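Local coordinates for ABC transporter substrate-binding protein (Vibrio cholerae, PDB 3LKV), which probably serves as the substrate-binding component of an ABC transporter, with a phenylalanine held in its ligand pocket and zinc ions bound in the crystal, at residues Pro138-Ile143 against Lys193-Tyr198; Ala189-Ser194 against Asn217-Pro222; Asp47-Gln52 against Ala62-Gly67. All coordinates share one frame; numbering follows the deposited sequence.

Contact 1 of 3, residues Pro138-Ile143 against Lys193-Tyr198; sequences PNVKSI and KSDVIY. With ZN (zinc ion), chain E.
With CG anti to its carbonyl carbon (chi1 -62°), Asp195 turns its carboxylate across the start of strand 142-147, while chi1 of -150° aims the hydroxyl of Ser142 at the backbone of Lys193. The backbone N of Lys141 donates to Asp195 OD2 over 2.9 Å, nearly straight (161° at the hydrogen), although it reaches the oxygen from above the carboxylate plane. In return, Asp195 N gives a more bent bond of 3.1 Å to Ser142 O, so Asp195 both accepts from and donates to the facing backbone. Ser142 OG donates to Lys193 O, 2.9 Å away and in the carbonyl plane, just before Ser194, whose O binds zinc at 2.1 Å. Further along, Ile143 and Val196 lie side by side and point the same way, their CG1 atoms 3.9 Å apart, and Ile143 CG2 rests against Tyr198 CB at 3.8 Å. Both segments run into neighbouring parallel strands of an alpha/beta lobe, linked along the chain through intervening helices: Ile133 of helix 126-136 covers Val140, Ile143 and Val196, strand 171-176 flanks 142-147, and strand 223-225 lies beyond 196-199.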
loop_
_atom_site.group_PDB
_atom_site.type_symbol
_atom_site.label_atom_id
_atom_site.label_comp_id
_atom_site.label_asym_id
_atom_site.label_seq_id
_atom_site.Cartn_x
_atom_site.Cartn_y
_atom_site.Cartn_z
ATOM N N PRO A 138 24.656 14.416 34.369
ATOM C CA PRO A 138 24.485 15.388 35.463
ATOM C C PRO A 138 25.399 16.597 35.384
ATOM O O PRO A 138 25.139 17.591 36.036
ATOM C CB PRO A 138 24.763 14.573 36.748
ATOM C CG PRO A 138 24.793 13.091 36.292
ATOM C CD PRO A 138 25.260 13.156 34.831
ATOM N N ASN A 139 26.455 16.523 34.597
ATOM C CA ASN A 139 27.365 17.669 34.431
ATOM C C ASN A 139 27.098 18.523 33.189
ATOM O O ASN A 139 27.948 19.324 32.810
ATOM C CB ASN A 139 28.810 17.179 34.396
ATOM C CG ASN A 139 29.247 16.564 35.719
ATOM O OD1 ASN A 139 29.621 15.403 35.770
ATOM N ND2 ASN A 139 29.158 17.333 36.791
ATOM N N VAL A 140 25.909 18.385 32.571
ATOM C CA VAL A 140 25.563 19.218 31.406
ATOM C C VAL A 140 25.564 20.676 31.796
ATOM O O VAL A 140 24.953 21.046 32.775
ATOM C CB VAL A 140 24.175 18.857 30.815
ATOM C CG1 VAL A 140 23.783 19.847 29.699
ATOM C CG2 VAL A 140 24.234 17.489 30.257
ATOM N N LYS A 141 26.295 21.483 31.039
ATOM C CA LYS A 141 26.236 22.938 31.150
ATOM C C LYS A 141 25.624 23.563 29.903
ATOM O O LYS A 141 25.160 24.683 29.934
ATOM C CB LYS A 141 27.636 23.532 31.374
ATOM C CG LYS A 141 28.375 22.934 32.587
ATOM C CD LYS A 141 27.549 23.105 33.920
ATOM C CE LYS A 141 28.444 23.336 35.205
ATOM N NZ LYS A 141 29.375 22.191 35.462
ATOM N N SER A 142 25.575 22.789 28.829
ATOM C CA SER A 142 25.349 23.286 27.516
ATOM C C SER A 142 24.472 22.337 26.681
ATOM O O SER A 142 24.779 21.133 26.573
ATOM C CB SER A 142 26.726 23.341 26.873
ATOM O OG SER A 142 26.708 24.372 25.976
ATOM N N ILE A 143 23.417 22.861 26.066
ATOM C CA ILE A 143 22.585 22.057 25.156
ATOM C C ILE A 143 22.626 22.687 23.796
ATOM O O ILE A 143 22.327 23.884 23.636
ATOM C CB ILE A 143 21.149 21.928 25.658
ATOM C CG1 ILE A 143 21.112 21.129 26.953
ATOM C CG2 ILE A 143 20.239 21.226 24.614
ATOM C CD1 ILE A 143 19.685 21.031 27.581
ATOM N N LYS A 193 30.840 22.870 21.169
ATOM C CA LYS A 193 30.400 23.789 22.234
ATOM C C LYS A 193 29.216 23.212 23.026
ATOM O O LYS A 193 28.709 23.869 23.919
ATOM C CB LYS A 193 29.950 25.149 21.645
ATOM C CG LYS A 193 30.992 25.947 20.791
ATOM C CD LYS A 193 30.302 26.542 19.537
ATOM C CE LYS A 193 30.834 27.918 19.117
ATOM N NZ LYS A 193 32.217 27.931 18.570
ATOM N N SER A 194 28.784 21.987 22.742
ATOM C CA SER A 194 27.611 21.452 23.407
ATOM C C SER A 194 27.948 20.221 24.182
ATOM O O SER A 194 28.733 19.439 23.736
ATOM C CB SER A 194 26.553 21.117 22.370
ATOM O OG SER A 194 26.257 22.265 21.612
ATOM N N ASP A 195 27.357 20.024 25.342
ATOM C CA ASP A 195 27.542 18.745 26.034
ATOM C C ASP A 195 26.619 17.707 25.480
ATOM O O ASP A 195 26.885 16.529 25.622
ATOM C CB ASP A 195 27.350 18.886 27.549
ATOM C CG ASP A 195 28.377 19.845 28.177
ATOM O OD1 ASP A 195 29.565 19.584 27.987
ATOM O OD2 ASP A 195 28.000 20.859 28.819
ATOM N N VAL A 196 25.530 18.127 24.836
ATOM C CA VAL A 196 24.572 17.186 24.245
ATOM C C VAL A 196 23.790 17.938 23.198
ATOM O O VAL A 196 23.601 19.137 23.335
ATOM C CB VAL A 196 23.629 16.596 25.313
ATOM C CG1 VAL A 196 22.893 17.711 26.103
ATOM C CG2 VAL A 196 22.659 15.590 24.705
ATOM N N ILE A 197 23.376 17.264 22.136
ATOM C CA ILE A 197 22.523 17.866 21.143
ATOM C C ILE A 197 21.086 17.366 21.405
ATOM O O ILE A 197 20.848 16.139 21.571
ATOM C CB ILE A 197 22.906 17.440 19.746
ATOM C CG1 ILE A 197 24.409 17.693 19.448
ATOM C CG2 ILE A 197 22.002 18.107 18.759
ATOM C CD1 ILE A 197 24.775 19.105 19.388
ATOM N N TYR A 198 20.163 18.307 21.463
ATOM C CA TYR A 198 18.764 18.009 21.578
ATOM C C TYR A 198 18.197 17.958 20.181
ATOM O O TYR A 198 18.091 18.964 19.503
ATOM C CB TYR A 198 18.057 19.096 22.393
ATOM C CG TYR A 198 16.540 18.922 22.545
ATOM C CD1 TYR A 198 16.005 17.741 22.994
ATOM C CD2 TYR A 198 15.665 19.964 22.281
ATOM C CE1 TYR A 198 14.657 17.585 23.181
ATOM C CE2 TYR A 198 14.273 19.819 22.472
ATOM C CZ TYR A 198 13.777 18.625 22.920
ATOM O OH TYR A 198 12.426 18.434 23.079
HETATM ZN ZN ZN E . 30.212 18.377 22.589
HETATM O O HOH W 1 32.460 19.031 23.397
HETATM O O HOH W 2 30.325 16.675 24.152
#

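Contact 2 of 3, residues Ala189-Ser194 against Asn217-Pro222; sequences AIAEKS and NQAKTP. With ZN (zinc ion), chain E.
Ala219 CB is overlapped by the bent side chain of Glu192, whose CD lies 3.3 Å from that methyl. The glutamate CG is anti to its carbonyl carbon, and a bend at chi2 (-63°) folds the carboxylate back over Ala219, with OE2 3.2 Å from Ala219 CA. One residue earlier, Ala191 CB meets Ala219 CB at 3.4 Å, tighter than usual carbon packing. The closeness comes where a type I turn from Ala191 to Ser194 faces a Schellman motif, with Lys220 at positive phi.

A zinc ion bridges the two segments. Chi1 of -64° places Thr221 OG1 beside its own backbone N and on the metal at 2.2 Å, while the carbonyl oxygens Ala191 O and Ser194 O bind it at 2.3 and 2.1 Å. Two waters complete the five ligands. Water 1 also donates to Glu192 O and to Glu192 OE1, which makes the glutamate a second-shell group. Ser194 OG donates to Ile190 O (2.8 Å), tying the turn back to the residue just before it.

Ala191 O and Thr221 OG1 come close because they share the cation, not a proton. The protein ligands are two carbonyl oxygens and a hydroxyl that is probably still protonated, so the nearby Glu192 carboxylate may partly offset the charge of the metal through water 1.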
loop_
_atom_site.group_PDB
_atom_site.type_symbol
_atom_site.label_atom_id
_atom_site.label_comp_id
_atom_site.label_asym_id
_atom_site.label_seq_id
_atom_site.Cartn_x
_atom_site.Cartn_y
_atom_site.Cartn_z
ATOM N N ALA A 189 28.849 22.755 13.334
ATOM C CA ALA A 189 29.164 24.072 13.862
ATOM C C ALA A 189 28.993 24.162 15.382
ATOM O O ALA A 189 29.583 25.047 16.015
ATOM C CB ALA A 189 28.309 25.172 13.175
ATOM N N ILE A 190 28.175 23.310 15.983
ATOM C CA ILE A 190 27.872 23.489 17.411
ATOM C C ILE A 190 28.243 22.338 18.339
ATOM O O ILE A 190 28.163 22.499 19.567
ATOM C CB ILE A 190 26.350 23.813 17.639
ATOM C CG1 ILE A 190 25.446 22.623 17.247
ATOM C CG2 ILE A 190 25.975 25.057 16.885
ATOM C CD1 ILE A 190 23.963 22.766 17.760
ATOM N N ALA A 191 28.608 21.193 17.771
ATOM C CA ALA A 191 28.706 19.981 18.565
ATOM C C ALA A 191 29.825 20.097 19.621
ATOM O O ALA A 191 29.658 19.602 20.707
ATOM C CB ALA A 191 28.916 18.755 17.685
ATOM N N GLU A 192 30.906 20.803 19.331
ATOM C CA GLU A 192 32.020 20.912 20.282
ATOM C C GLU A 192 31.755 21.933 21.399
ATOM O O GLU A 192 32.370 21.858 22.468
ATOM C CB GLU A 192 33.348 21.204 19.545
ATOM C CG GLU A 192 33.833 20.020 18.576
ATOM C CD GLU A 192 34.148 18.696 19.295
ATOM O OE1 GLU A 192 33.816 18.497 20.507
ATOM O OE2 GLU A 192 34.756 17.819 18.650
ATOM N N LYS A 193 30.840 22.870 21.169
ATOM C CA LYS A 193 30.400 23.789 22.234
ATOM C C LYS A 193 29.216 23.212 23.026
ATOM O O LYS A 193 28.709 23.869 23.919
ATOM C CB LYS A 193 29.950 25.149 21.645
ATOM C CG LYS A 193 30.992 25.947 20.791
ATOM C CD LYS A 193 30.302 26.542 19.537
ATOM C CE LYS A 193 30.834 27.918 19.117
ATOM N NZ LYS A 193 32.217 27.931 18.570
ATOM N N SER A 194 28.784 21.987 22.742
ATOM C CA SER A 194 27.611 21.452 23.407
ATOM C C SER A 194 27.948 20.221 24.182
ATOM O O SER A 194 28.733 19.439 23.736
ATOM C CB SER A 194 26.553 21.117 22.370
ATOM O OG SER A 194 26.257 22.265 21.612
ATOM N N ASN A 217 28.656 12.257 16.599
ATOM C CA ASN A 217 29.585 11.200 16.864
ATOM C C ASN A 217 31.035 11.622 16.607
ATOM O O ASN A 217 31.906 11.297 17.349
ATOM C CB ASN A 217 29.246 9.937 16.070
ATOM C CG ASN A 217 28.076 9.187 16.650
ATOM O OD1 ASN A 217 27.639 9.444 17.754
ATOM N ND2 ASN A 217 27.576 8.237 15.901
ATOM N N GLN A 218 31.255 12.398 15.580
ATOM C CA GLN A 218 32.578 12.873 15.254
ATOM C C GLN A 218 33.106 13.831 16.314
ATOM O O GLN A 218 34.276 13.807 16.614
ATOM C CB GLN A 218 32.493 13.563 13.905
ATOM C CG GLN A 218 33.789 13.787 13.189
ATOM C CD GLN A 218 33.538 14.284 11.721
ATOM O OE1 GLN A 218 32.445 14.053 11.104
ATOM N NE2 GLN A 218 34.568 14.965 11.159
ATOM N N ALA A 219 32.224 14.670 16.884
ATOM C CA ALA A 219 32.568 15.508 18.041
ATOM C C ALA A 219 32.454 14.792 19.397
ATOM O O ALA A 219 32.698 15.372 20.428
ATOM C CB ALA A 219 31.716 16.805 18.024
ATOM N N LYS A 220 32.105 13.516 19.373
ATOM C CA LYS A 220 31.901 12.716 20.558
ATOM C C LYS A 220 30.903 13.382 21.477
ATOM O O LYS A 220 31.103 13.444 22.663
ATOM C CB LYS A 220 33.238 12.505 21.278
ATOM C CG LYS A 220 34.299 11.834 20.351
ATOM C CD LYS A 220 35.713 12.313 20.592
ATOM C CE LYS A 220 36.683 11.151 20.806
ATOM N NZ LYS A 220 36.965 10.381 19.565
ATOM N N THR A 221 29.838 13.921 20.895
ATOM C CA THR A 221 28.785 14.574 21.636
ATOM C C THR A 221 27.525 13.697 21.520
ATOM O O THR A 221 27.203 13.252 20.429
ATOM C CB THR A 221 28.564 15.916 21.027
ATOM O OG1 THR A 221 29.769 16.646 21.226
ATOM C CG2 THR A 221 27.325 16.664 21.622
ATOM N N PRO A 222 26.867 13.398 22.645
ATOM C CA PRO A 222 25.654 12.605 22.605
ATOM C C PRO A 222 24.500 13.416 22.060
ATOM O O PRO A 222 24.538 14.627 22.174
ATOM C CB PRO A 222 25.390 12.308 24.049
ATOM C CG PRO A 222 26.177 13.337 24.824
ATOM C CD PRO A 222 27.365 13.593 24.019
HETATM ZN ZN ZN E . 30.212 18.377 22.589
HETATM O O HOH W 1 32.460 19.031 23.397
HETATM O O HOH W 2 30.325 16.675 24.152
#

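Contact 3 of 3, residues Asp47-Gln52 against Ala62-Gly67; sequences DYKTAQ and ARQFVG. With ZN (zinc ion), chain C.
Lys49 and Phe65 cross obliquely, and their meeting carries most of the packing between strand 47-50 and helix 62-66. Phe65 CG stands anti to its carbonyl carbon (chi1 -84°), which brings the far end of the ring to the strand: CZ is 3.6 Å from Lys49 CG. Tyr48 C lies at the ring edge, near its plane.

Lys49 bends at chi2 and chi4, and its ammonium end leaves the ring for Gln64, whose extended chain it crosses at about a right angle. Lys49 NZ and Gln64 OE1 are 3.1 Å apart, and each is hydrogen-bonded to Thr8 OG1 of the second subunit, so this polar corner is completed across the dimer. Asp47 CB approaches Phe65 CE1 at 4.3 Å while its carboxylate turns to a zinc ion, bound by OD1 at 1.9 Å and OD2 at 2.2 Å. Glu45 shares that metal, together with Glu45 and Asp47 of the second subunit; Lys10 is hydrogen-bonded to Asp47 OD2 and may offset some of the acidic charge.

The axes of the short strand and helix pass 10.5 Å apart and run nearly antiparallel (167°), as the first half of the beta-alpha-beta crossover from strand 44-50 through helix 55-66 to strand 72-76. Strand 44-50 is outermost in its sheet within the chain, beside strand 9-15, whose Ala12 and Ser14 touch Phe65, and helix 78-87 packs against Ala62 and Val66.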
loop_
_atom_site.group_PDB
_atom_site.type_symbol
_atom_site.label_atom_id
_atom_site.label_comp_id
_atom_site.label_asym_id
_atom_site.label_seq_id
_atom_site.Cartn_x
_atom_site.Cartn_y
_atom_site.Cartn_z
ATOM N N ASP A 47 -5.992 8.779 -0.714
ATOM C CA ASP A 47 -4.955 9.349 -1.576
ATOM C C ASP A 47 -3.933 10.013 -0.661
ATOM O O ASP A 47 -4.273 10.536 0.389
ATOM C CB ASP A 47 -5.563 10.425 -2.471
ATOM C CG ASP A 47 -6.513 9.857 -3.513
ATOM O OD1 ASP A 47 -6.250 8.754 -3.993
ATOM O OD2 ASP A 47 -7.502 10.522 -3.886
ATOM N N TYR A 48 -2.708 10.052 -1.128
ATOM C CA TYR A 48 -1.553 10.370 -0.350
ATOM C C TYR A 48 -0.546 11.112 -1.252
ATOM O O TYR A 48 -0.255 10.690 -2.359
ATOM C CB TYR A 48 -0.951 9.057 0.154
ATOM C CG TYR A 48 0.429 9.267 0.617
ATOM C CD1 TYR A 48 0.688 10.174 1.651
ATOM C CD2 TYR A 48 1.505 8.672 -0.034
ATOM C CE1 TYR A 48 1.989 10.445 2.059
ATOM C CE2 TYR A 48 2.821 8.943 0.367
ATOM C CZ TYR A 48 3.038 9.838 1.402
ATOM O OH TYR A 48 4.334 10.087 1.827
ATOM N N LYS A 49 0.005 12.211 -0.769
ATOM C CA LYS A 49 1.087 12.915 -1.457
ATOM C C LYS A 49 2.112 13.398 -0.421
ATOM O O LYS A 49 1.719 13.911 0.653
ATOM C CB LYS A 49 0.555 14.117 -2.234
ATOM C CG LYS A 49 -0.199 13.854 -3.588
ATOM C CD LYS A 49 0.677 13.109 -4.643
ATOM C CE LYS A 49 0.052 13.070 -6.113
ATOM N NZ LYS A 49 -0.050 14.494 -6.632
ATOM N N THR A 50 3.410 13.273 -0.757
ATOM C CA THR A 50 4.439 13.845 0.063
ATOM C C THR A 50 4.964 15.084 -0.652
ATOM O O THR A 50 5.108 15.083 -1.868
ATOM C CB THR A 50 5.600 12.893 0.392
ATOM O OG1 THR A 50 6.679 13.696 0.923
ATOM C CG2 THR A 50 6.111 12.137 -0.867
ATOM N N ALA A 51 5.243 16.130 0.129
ATOM C CA ALA A 51 5.805 17.347 -0.387
ATOM C C ALA A 51 7.309 17.273 -0.528
ATOM O O ALA A 51 7.939 18.238 -0.934
ATOM C CB ALA A 51 5.398 18.561 0.450
ATOM N N GLN A 52 7.902 16.149 -0.197
ATOM C CA GLN A 52 9.354 15.970 -0.303
ATOM C C GLN A 52 10.135 17.095 0.379
ATOM O O GLN A 52 11.127 17.532 -0.102
ATOM C CB GLN A 52 9.778 15.798 -1.776
ATOM C CG GLN A 52 8.943 14.755 -2.508
ATOM C CD GLN A 52 9.354 14.577 -3.970
ATOM O OE1 GLN A 52 8.619 14.918 -4.877
ATOM N NE2 GLN A 52 10.543 14.055 -4.188
ATOM N N ALA A 62 -1.887 20.921 -1.663
ATOM C CA ALA A 62 -3.129 21.451 -1.083
ATOM C C ALA A 62 -4.085 21.901 -2.179
ATOM O O ALA A 62 -5.280 21.540 -2.164
ATOM C CB ALA A 62 -2.833 22.604 -0.049
ATOM N N ARG A 63 -3.582 22.610 -3.174
ATOM C CA ARG A 63 -4.445 23.102 -4.258
ATOM C C ARG A 63 -4.996 21.948 -5.116
ATOM O O ARG A 63 -6.143 21.977 -5.517
ATOM C CB ARG A 63 -3.713 24.099 -5.174
ATOM C CG ARG A 63 -3.210 25.336 -4.389
ATOM C CD ARG A 63 -2.304 26.210 -5.252
ATOM N NE ARG A 63 -2.005 27.436 -4.546
ATOM C CZ ARG A 63 -1.056 28.296 -4.866
ATOM N NH1 ARG A 63 -0.275 28.091 -5.909
ATOM N NH2 ARG A 63 -0.884 29.383 -4.121
ATOM N N GLN A 64 -4.171 20.954 -5.400
ATOM C CA GLN A 64 -4.613 19.827 -6.238
ATOM C C GLN A 64 -5.657 19.047 -5.483
ATOM O O GLN A 64 -6.688 18.716 -6.038
ATOM C CB GLN A 64 -3.442 18.884 -6.487
ATOM C CG GLN A 64 -3.740 17.792 -7.526
ATOM C CD GLN A 64 -2.435 17.387 -8.239
ATOM O OE1 GLN A 64 -1.374 17.158 -7.604
ATOM N NE2 GLN A 64 -2.492 17.347 -9.565
ATOM N N PHE A 65 -5.378 18.768 -4.202
ATOM C CA PHE A 65 -6.317 17.981 -3.404
ATOM C C PHE A 65 -7.639 18.713 -3.240
ATOM O O PHE A 65 -8.715 18.107 -3.371
ATOM C CB PHE A 65 -5.777 17.667 -2.002
ATOM C CG PHE A 65 -4.869 16.472 -1.917
ATOM C CD1 PHE A 65 -4.821 15.503 -2.893
ATOM C CD2 PHE A 65 -4.094 16.291 -0.795
ATOM C CE1 PHE A 65 -3.948 14.392 -2.777
ATOM C CE2 PHE A 65 -3.278 15.175 -0.669
ATOM C CZ PHE A 65 -3.209 14.247 -1.660
ATOM N N VAL A 66 -7.586 20.011 -2.954
ATOM C CA VAL A 66 -8.847 20.745 -2.819
ATOM C C VAL A 66 -9.688 20.688 -4.107
ATOM O O VAL A 66 -10.865 20.622 -4.040
ATOM C CB VAL A 66 -8.653 22.202 -2.352
ATOM C CG1 VAL A 66 -9.970 23.011 -2.593
ATOM C CG2 VAL A 66 -8.217 22.189 -0.870
ATOM N N GLY A 67 -9.053 20.678 -5.263
ATOM C CA GLY A 67 -9.785 20.612 -6.509
ATOM C C GLY A 67 -10.395 19.244 -6.829
ATOM O O GLY A 67 -11.127 19.162 -7.749
HETATM ZN ZN ZN C . -7.615 8.954 -5.365
#

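Overall arrangement
Contact 3 comes first along the chain, its strand 44-50 and helix 55-66 belonging to the parallel-sheet lobe; on the opposite side of the chain's centre, contact 1 lies on strands of the mixed sheet, and contact 2 at the helix ends and loops leading into it. Their centres lie about 40 Å (contact 1) and 38 Å (contact 2) from that of contact 3. Contacts 1 and 2 are 9 Å apart between centres, share Lys193 and Ser194, and touch one zinc ion; a probable hydrogen bond from Ile197 N to Pro222 O joins them. The two sheets match the two-lobed architecture of periplasmic binding proteins: the zinc of contacts 1 and 2 joins segments of one lobe, and that of contact 3 is shared by two subunits.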